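Local atomic coordinates of peptidoglycan DD-endopeptidase ShyB (Vibrio cholerae, PDB entry 2GU1), a protein that hydrolyses peptide cross-links between neighbouring peptidoglycan strands as a zinc-dependent DD-endopeptidase, probably allowing new glycans to be inserted and the cell wall to expand. Residues S37-H42 / A77-E82; F91-G96 / R319-D324; P219-P224 / V230-T235. All coordinates share one frame; numbering follows the deposited sequence.

How the contacts relate
Contact 1 is buried, contact 3 partly so, and contact 2 lies at the surface. Contacts 1 and 2 share a sheet: strand 75-81 carries Y79 of contact 1, and its neighbour 87-93 carries E93 of contact 2. Their chemistry follows depth, with a tyrosine-carboxylate hydrogen bond and a methyl contact inside, and a salt bridge outside. Contact 3 belongs to the peptidase part and uses one backbone carbonyl, that of V230, to hold an arginine beside a zinc ligand. It also meets contact 1 directly, because D41 and H42 pack on V230 and P231. P322 of contact 2 packs on N233, so contacts 2 and 3 touch as well.

Contact 1 (S37-H42 / A77-E82)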
# COMPACT_ATOMS: atom_id res chain seq x y z
N SER A 37 -2.26 -16.31 -9.82
CA SER A 37 -0.95 -16.41 -10.47
C SER A 37 -0.49 -15.11 -11.09
O SER A 37 0.65 -14.68 -10.90
CB SER A 37 -0.98 -17.49 -11.55
OG SER A 37 0.30 -17.61 -12.15
N VAL A 38 -1.36 -14.46 -11.86
CA VAL A 38 -0.96 -13.22 -12.48
C VAL A 38 -0.90 -12.11 -11.43
O VAL A 38 -0.13 -11.15 -11.58
CB VAL A 38 -1.93 -12.82 -13.64
CG1 VAL A 38 -3.32 -12.57 -13.10
CG2 VAL A 38 -1.39 -11.59 -14.38
N ASP A 39 -1.67 -12.24 -10.35
CA ASP A 39 -1.66 -11.21 -9.30
C ASP A 39 -0.43 -11.26 -8.38
O ASP A 39 -0.27 -10.40 -7.51
CB ASP A 39 -2.93 -11.27 -8.45
CG ASP A 39 -3.30 -9.91 -7.87
OD1 ASP A 39 -3.18 -8.91 -8.61
OD2 ASP A 39 -3.70 -9.84 -6.69
N LEU A 40 0.42 -12.25 -8.57
CA LEU A 40 1.64 -12.36 -7.77
C LEU A 40 2.45 -11.07 -7.88
O LEU A 40 2.97 -10.57 -6.90
CB LEU A 40 2.50 -13.53 -8.26
CG LEU A 40 3.99 -13.56 -7.86
CD1 LEU A 40 4.11 -13.61 -6.35
CD2 LEU A 40 4.65 -14.79 -8.49
N ASP A 41 2.52 -10.53 -9.09
CA ASP A 41 3.29 -9.32 -9.34
C ASP A 41 2.60 -7.99 -9.04
O ASP A 41 3.18 -6.93 -9.26
CB ASP A 41 3.75 -9.32 -10.79
CG ASP A 41 4.64 -10.51 -11.10
OD1 ASP A 41 5.69 -10.63 -10.43
OD2 ASP A 41 4.29 -11.32 -11.97
N HIS A 42 1.39 -8.05 -8.51
CA HIS A 42 0.65 -6.83 -8.22
C HIS A 42 0.01 -6.84 -6.84
O HIS A 42 -0.04 -5.81 -6.16
CB HIS A 42 -0.41 -6.64 -9.30
CG HIS A 42 0.13 -6.77 -10.68
ND1 HIS A 42 0.86 -5.76 -11.29
CD2 HIS A 42 0.13 -7.80 -11.55
CE1 HIS A 42 1.28 -6.18 -12.47
NE2 HIS A 42 0.85 -7.41 -12.66
N ALA A 77 -8.13 -2.56 -12.01
CA ALA A 77 -7.18 -3.59 -12.42
C ALA A 77 -7.97 -4.50 -13.35
O ALA A 77 -9.03 -4.99 -12.98
CB ALA A 77 -6.68 -4.37 -11.21
N ILE A 78 -7.45 -4.73 -14.55
CA ILE A 78 -8.13 -5.56 -15.54
C ILE A 78 -7.39 -6.88 -15.79
O ILE A 78 -6.23 -6.88 -16.20
CB ILE A 78 -8.25 -4.79 -16.85
CG1 ILE A 78 -8.92 -3.44 -16.58
CG2 ILE A 78 -9.04 -5.61 -17.87
CD1 ILE A 78 -8.81 -2.45 -17.72
N TYR A 79 -8.07 -7.99 -15.53
CA TYR A 79 -7.50 -9.32 -15.71
C TYR A 79 -8.17 -9.97 -16.92
O TYR A 79 -9.35 -10.34 -16.88
CB TYR A 79 -7.73 -10.17 -14.45
CG TYR A 79 -7.09 -9.58 -13.19
CD1 TYR A 79 -5.84 -10.03 -12.75
CD2 TYR A 79 -7.71 -8.55 -12.48
CE1 TYR A 79 -5.22 -9.45 -11.62
CE2 TYR A 79 -7.10 -7.97 -11.35
CZ TYR A 79 -5.86 -8.43 -10.93
OH TYR A 79 -5.26 -7.87 -9.82
N THR A 80 -7.40 -10.12 -18.00
CA THR A 80 -7.93 -10.69 -19.24
C THR A 80 -7.42 -12.08 -19.58
O THR A 80 -6.21 -12.34 -19.51
CB THR A 80 -7.63 -9.75 -20.42
OG1 THR A 80 -8.18 -8.46 -20.16
CG2 THR A 80 -8.23 -10.30 -21.71
N ARG A 81 -8.33 -12.97 -19.96
CA ARG A 81 -7.96 -14.33 -20.33
C ARG A 81 -7.34 -14.35 -21.72
O ARG A 81 -7.84 -13.72 -22.65
CB ARG A 81 -9.18 -15.26 -20.30
CG ARG A 81 -8.85 -16.69 -20.75
CD ARG A 81 -9.88 -17.71 -20.29
NE ARG A 81 -11.22 -17.45 -20.81
CZ ARG A 81 -11.54 -17.45 -22.10
NH1 ARG A 81 -10.62 -17.70 -23.02
NH2 ARG A 81 -12.79 -17.20 -22.47
N GLU A 82 -6.23 -15.07 -21.85
CA GLU A 82 -5.50 -15.18 -23.11
C GLU A 82 -5.83 -16.51 -23.81
O GLU A 82 -6.35 -17.44 -23.18
CB GLU A 82 -3.99 -15.10 -22.85
CG GLU A 82 -3.49 -13.77 -22.29
CD GLU A 82 -3.64 -12.62 -23.27
OE1 GLU A 82 -3.86 -12.88 -24.47
OE2 GLU A 82 -3.52 -11.45 -22.85
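Y79 reaches from strand 75-81 to the end of helix 29-38, and the whole contact is made at the rim of its ring. V38 and D39 both lie near the ring plane and meet successive parts of its edge, V38 beside CD1 and CE1, D39 at the hydroxyl. The nearer approach of the valine is CG1 to CD1 of Y79, at 3.6 Å. With chi1 at 64°, V38 puts this methyl between its own backbone N and carbonyl carbon, the crowded position, and there it faces the strand.

Further along the same edge the phenol donates to the carboxylate, Y79 OH to D39 OD1 at 2.6 Å. The ring does not lie flat with its partner. Carboxylate and ring planes are 71° apart, and the hydroxyl comes to OD1 from above the carboxylate plane, 58° out of it. The other oxygen, OD2, accepts from the backbone N of L45, so both carboxylate oxygens of this buried aspartate are engaged. Donors at both oxygens would probably favour the ionised form. Within its own segment, D39 O also receives H42 N at 3.0 Å, which closes a turn from D39 to H42.

Y89 of the adjoining strand 87-93 packs edge-to-face with Y79 and also stacks with H42, while L45 and L67 touch the tyrosine too. The result is a helix packed on an antiparallel sheet, with Y79 as the link between these two segments, the helix-on-sheet packing expected of the LysM-like domain to which both belong.

Contact 2 (F91-G96 / R319-D324)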
# COMPACT_ATOMS: atom_id res chain seq x y z
N PHE A 91 -3.50 -2.19 -15.80
CA PHE A 91 -4.00 -1.24 -14.82
C PHE A 91 -4.34 0.07 -15.50
O PHE A 91 -3.54 0.63 -16.26
CB PHE A 91 -2.95 -1.00 -13.72
CG PHE A 91 -3.42 -0.04 -12.65
CD1 PHE A 91 -4.35 -0.44 -11.70
CD2 PHE A 91 -2.95 1.27 -12.61
CE1 PHE A 91 -4.82 0.46 -10.73
CE2 PHE A 91 -3.40 2.18 -11.65
CZ PHE A 91 -4.35 1.77 -10.71
N GLN A 92 -5.54 0.58 -15.24
CA GLN A 92 -5.97 1.83 -15.84
C GLN A 92 -6.36 2.86 -14.79
O GLN A 92 -7.15 2.57 -13.89
CB GLN A 92 -7.12 1.59 -16.81
CG GLN A 92 -6.69 1.00 -18.14
CD GLN A 92 -7.87 0.63 -19.02
OE1 GLN A 92 -8.94 1.24 -18.94
NE2 GLN A 92 -7.68 -0.37 -19.88
N GLU A 93 -5.81 4.06 -14.92
CA GLU A 93 -6.09 5.12 -13.98
C GLU A 93 -6.53 6.40 -14.67
O GLU A 93 -5.91 6.84 -15.64
CB GLU A 93 -4.83 5.37 -13.15
CG GLU A 93 -5.05 6.21 -11.92
CD GLU A 93 -3.85 6.18 -10.98
OE1 GLU A 93 -3.97 6.72 -9.86
OE2 GLU A 93 -2.80 5.61 -11.36
N ILE A 94 -7.61 6.99 -14.18
CA ILE A 94 -8.13 8.23 -14.73
C ILE A 94 -7.80 9.36 -13.76
O ILE A 94 -8.04 9.25 -12.55
CB ILE A 94 -9.66 8.18 -14.90
CG1 ILE A 94 -10.04 6.98 -15.76
CG2 ILE A 94 -10.16 9.47 -15.53
CD1 ILE A 94 -11.53 6.75 -15.85
N SER A 95 -7.24 10.45 -14.27
CA SER A 95 -6.89 11.57 -13.42
C SER A 95 -8.02 12.60 -13.43
O SER A 95 -8.08 13.45 -14.33
CB SER A 95 -5.58 12.22 -13.89
OG SER A 95 -5.11 13.15 -12.93
N GLY A 96 -8.91 12.50 -12.46
CA GLY A 96 -10.02 13.43 -12.37
C GLY A 96 -9.48 14.78 -11.94
O GLY A 96 -8.49 15.26 -12.50
N ARG A 319 2.65 5.73 -2.82
CA ARG A 319 1.23 5.96 -3.08
C ARG A 319 0.64 4.73 -3.76
O ARG A 319 -0.16 4.83 -4.69
CB ARG A 319 1.03 7.23 -3.92
CG ARG A 319 1.44 8.50 -3.17
CD ARG A 319 0.98 9.79 -3.85
NE ARG A 319 1.34 10.96 -3.05
CZ ARG A 319 2.56 11.49 -2.99
NH1 ARG A 319 3.56 10.98 -3.69
NH2 ARG A 319 2.79 12.53 -2.19
N ASN A 320 1.06 3.57 -3.27
CA ASN A 320 0.60 2.28 -3.77
C ASN A 320 1.12 1.87 -5.14
O ASN A 320 0.66 0.88 -5.71
CB ASN A 320 -0.93 2.23 -3.75
CG ASN A 320 -1.48 2.34 -2.35
OD1 ASN A 320 -1.11 1.57 -1.45
ND2 ASN A 320 -2.37 3.31 -2.13
N ARG A 321 2.07 2.63 -5.67
CA ARG A 321 2.67 2.31 -6.97
C ARG A 321 4.09 1.79 -6.73
O ARG A 321 4.92 2.47 -6.10
CB ARG A 321 2.78 3.55 -7.85
CG ARG A 321 1.49 4.34 -8.06
CD ARG A 321 1.80 5.56 -8.92
NE ARG A 321 0.68 6.50 -9.01
CZ ARG A 321 -0.09 6.64 -10.08
NH1 ARG A 321 0.13 5.90 -11.17
NH2 ARG A 321 -1.08 7.53 -10.08
N PRO A 322 4.40 0.59 -7.24
CA PRO A 322 5.77 0.11 -7.01
C PRO A 322 6.84 0.95 -7.71
O PRO A 322 6.62 1.45 -8.81
CB PRO A 322 5.72 -1.34 -7.50
CG PRO A 322 4.61 -1.33 -8.51
CD PRO A 322 3.57 -0.43 -7.88
N VAL A 323 7.98 1.12 -7.05
CA VAL A 323 9.09 1.89 -7.61
C VAL A 323 10.36 1.08 -7.32
O VAL A 323 10.37 0.22 -6.44
CB VAL A 323 9.24 3.28 -6.94
CG1 VAL A 323 7.91 4.05 -7.02
CG2 VAL A 323 9.69 3.12 -5.50
N ASP A 324 11.42 1.36 -8.07
CA ASP A 324 12.69 0.67 -7.89
C ASP A 324 13.22 0.97 -6.49
O ASP A 324 13.54 2.11 -6.18
CB ASP A 324 13.70 1.15 -8.94
CG ASP A 324 14.92 0.25 -9.04
OD1 ASP A 324 15.34 -0.30 -8.01
OD2 ASP A 324 15.46 0.11 -10.16
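E93 and R321 approach from opposite directions, one from the end of strand 87-93, the other from strand 321-323 of the peptidase part, and they carry the whole contact. The close part is small. E93 OE2 lies 2.9 Å from R321 NH2 in a salt bridge. The same oxygen is 3.0 Å from R321 NH1; it lies near both terminal nitrogens, displaced from the guanidinium plane. The second oxygen, OE1 of E93, is 3.0 Å from R321 NH2. The two flat groups are 20° apart in tilt, yet OE2 approaches the guanidinium obliquely instead of squarely in its plane.

Length delivers both groups. The glutamate swings CG away from its own nitrogen (chi1 -166°) and stays extended; R321 has CG beside its nitrogen (chi1 -53°) and then runs straight to NE. Within the strand, the ring edge of F91 also lies beside the carboxylate, receiving E93 OE2 in plane, with F91 CE2 at 3.5 Å.

Beyond this the contact is loose. Only about 85 Å² is buried in all, R321 is exposed, and the backbones stay well apart. Nearby, R319 forms its own salt bridge to E166 in another sheet.

E75, from the neighbouring strand, brings a like charge close to OE1 of E93, a clustering that R321 would partly offset. With charge attraction doing the work and little apolar packing behind it, the link between the LysM-like and peptidase parts here is electrostatic, and probably more sensitive to salt than a buried contact would be.

Contact 3 (P219-P224 / V230-T235); sequences PKRKHP and VPHNGT. With ZN (zinc ion), chain B.
R221 leaves its backbone with CG anti to the nitrogen (chi1 -176°) and bends at chi3 (57°), which folds the guanidinium back beside V230. There it grips a single atom side-on with two nitrogens. NE reaches V230 O at 2.7 Å, nearly along the C=O axis, while NH2 meets the same oxygen at 3.0 Å from above the carbonyl plane. That oxygen lies in the guanidinium plane, so the pair of bonds fixes the rotation of the group. The backbones close the arrangement: V230 N donates to R221 O at 2.7 Å, tying together two loop segments that run in roughly opposite directions.

Held in this way, the guanidinium turns one face to H232, whose CB sits over its centre, 3.7 Å from R221 CZ. The imidazole itself is inclined to that plane by 41°. P219 CB and P231 CB make an apolar contact at 4.4 Å, and P231 CB also comes within 3.3 Å of P219 O. H223 CB packs on V230 CG2 at 3.9 Å.

H232 binds the zinc ion through NE2 at 2.0 Å, and D236 and H313 complete the protein ligands, H232 and D236 forming the HxxxD motif of M23 peptidases. Its other nitrogen, ND1, is hydrogen-bonded to G216 O; together with the zinc bond this limits rotation of the ring.

R221 lies in the second shell, its face against CB of H232, consistent with steadying that ligand. Two of its N-H groups are taken by one neutral carbonyl oxygen, so its charge is probably offset little here, the ion pair to D41 being long and weak.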
# COMPACT_ATOMS: atom_id res chain seq x y z
N PRO A 219 9.66 -2.89 -14.74
CA PRO A 219 8.25 -2.86 -15.13
C PRO A 219 7.98 -3.25 -16.58
O PRO A 219 6.83 -3.54 -16.94
CB PRO A 219 7.85 -1.42 -14.83
CG PRO A 219 9.10 -0.67 -15.15
CD PRO A 219 10.17 -1.53 -14.51
N LYS A 220 9.02 -3.27 -17.40
CA LYS A 220 8.88 -3.62 -18.81
C LYS A 220 9.33 -5.04 -19.13
O LYS A 220 9.34 -5.44 -20.30
CB LYS A 220 9.65 -2.62 -19.68
CG LYS A 220 9.04 -1.22 -19.71
CD LYS A 220 9.93 -0.23 -20.46
CE LYS A 220 10.16 -0.63 -21.92
NZ LYS A 220 8.90 -0.62 -22.73
N ARG A 221 9.71 -5.81 -18.11
CA ARG A 221 10.17 -7.18 -18.31
C ARG A 221 9.19 -7.98 -19.17
O ARG A 221 7.97 -7.90 -18.98
CB ARG A 221 10.35 -7.89 -16.97
CG ARG A 221 10.92 -9.29 -17.10
CD ARG A 221 10.93 -10.03 -15.76
NE ARG A 221 9.60 -10.09 -15.18
CZ ARG A 221 9.28 -10.79 -14.09
NH1 ARG A 221 10.21 -11.49 -13.45
NH2 ARG A 221 8.04 -10.77 -13.63
N LYS A 222 9.72 -8.74 -20.12
CA LYS A 222 8.88 -9.55 -21.00
C LYS A 222 9.00 -11.02 -20.63
O LYS A 222 10.08 -11.50 -20.28
CB LYS A 222 9.30 -9.36 -22.46
CG LYS A 222 9.05 -7.96 -23.00
CD LYS A 222 9.49 -7.84 -24.46
CE LYS A 222 9.20 -6.46 -25.01
NZ LYS A 222 7.75 -6.14 -24.96
N HIS A 223 7.88 -11.73 -20.69
CA HIS A 223 7.88 -13.15 -20.35
C HIS A 223 8.64 -13.92 -21.42
O HIS A 223 8.43 -13.71 -22.62
CB HIS A 223 6.45 -13.67 -20.25
CG HIS A 223 6.36 -15.05 -19.67
ND1 HIS A 223 6.46 -15.29 -18.32
CD2 HIS A 223 6.20 -16.26 -20.26
CE1 HIS A 223 6.38 -16.59 -18.10
NE2 HIS A 223 6.22 -17.20 -19.27
N PRO A 224 9.53 -14.82 -21.00
CA PRO A 224 10.33 -15.62 -21.94
C PRO A 224 9.50 -16.52 -22.85
O PRO A 224 9.83 -16.70 -24.02
CB PRO A 224 11.24 -16.42 -21.01
CG PRO A 224 10.38 -16.63 -19.80
CD PRO A 224 9.77 -15.26 -19.61
N VAL A 230 5.45 -8.73 -18.35
CA VAL A 230 5.09 -9.20 -17.01
C VAL A 230 6.13 -8.53 -16.13
O VAL A 230 7.24 -9.03 -15.94
CB VAL A 230 5.21 -10.74 -16.92
CG1 VAL A 230 4.79 -11.21 -15.54
CG2 VAL A 230 4.33 -11.38 -17.99
N PRO A 231 5.78 -7.36 -15.57
CA PRO A 231 6.67 -6.58 -14.71
C PRO A 231 7.18 -7.25 -13.44
O PRO A 231 6.47 -8.01 -12.78
CB PRO A 231 5.85 -5.34 -14.40
CG PRO A 231 4.45 -5.90 -14.32
CD PRO A 231 4.41 -6.81 -15.53
N HIS A 232 8.45 -6.97 -13.14
CA HIS A 232 9.04 -7.46 -11.90
C HIS A 232 9.01 -6.18 -11.09
O HIS A 232 9.84 -5.29 -11.28
CB HIS A 232 10.48 -7.92 -12.10
CG HIS A 232 11.08 -8.53 -10.87
ND1 HIS A 232 12.28 -8.11 -10.34
CD2 HIS A 232 10.63 -9.52 -10.06
CE1 HIS A 232 12.55 -8.82 -9.26
NE2 HIS A 232 11.56 -9.68 -9.07
N ASN A 233 8.04 -6.09 -10.19
CA ASN A 233 7.85 -4.90 -9.37
C ASN A 233 8.62 -4.85 -8.06
O ASN A 233 8.21 -4.15 -7.12
CB ASN A 233 6.35 -4.73 -9.12
CG ASN A 233 5.60 -4.30 -10.37
OD1 ASN A 233 4.48 -4.74 -10.62
ND2 ASN A 233 6.22 -3.42 -11.15
N GLY A 234 9.73 -5.57 -7.98
CA GLY A 234 10.51 -5.55 -6.75
C GLY A 234 11.97 -5.90 -7.00
O GLY A 234 12.38 -6.05 -8.15
N THR A 235 12.74 -6.03 -5.93
CA THR A 235 14.15 -6.37 -6.05
C THR A 235 14.39 -7.71 -5.36
O THR A 235 13.91 -7.93 -4.24
CB THR A 235 15.03 -5.29 -5.38
OG1 THR A 235 14.74 -4.01 -5.95
CG2 THR A 235 16.49 -5.60 -5.58
ZN ZN B . 11.20 -10.76 -7.40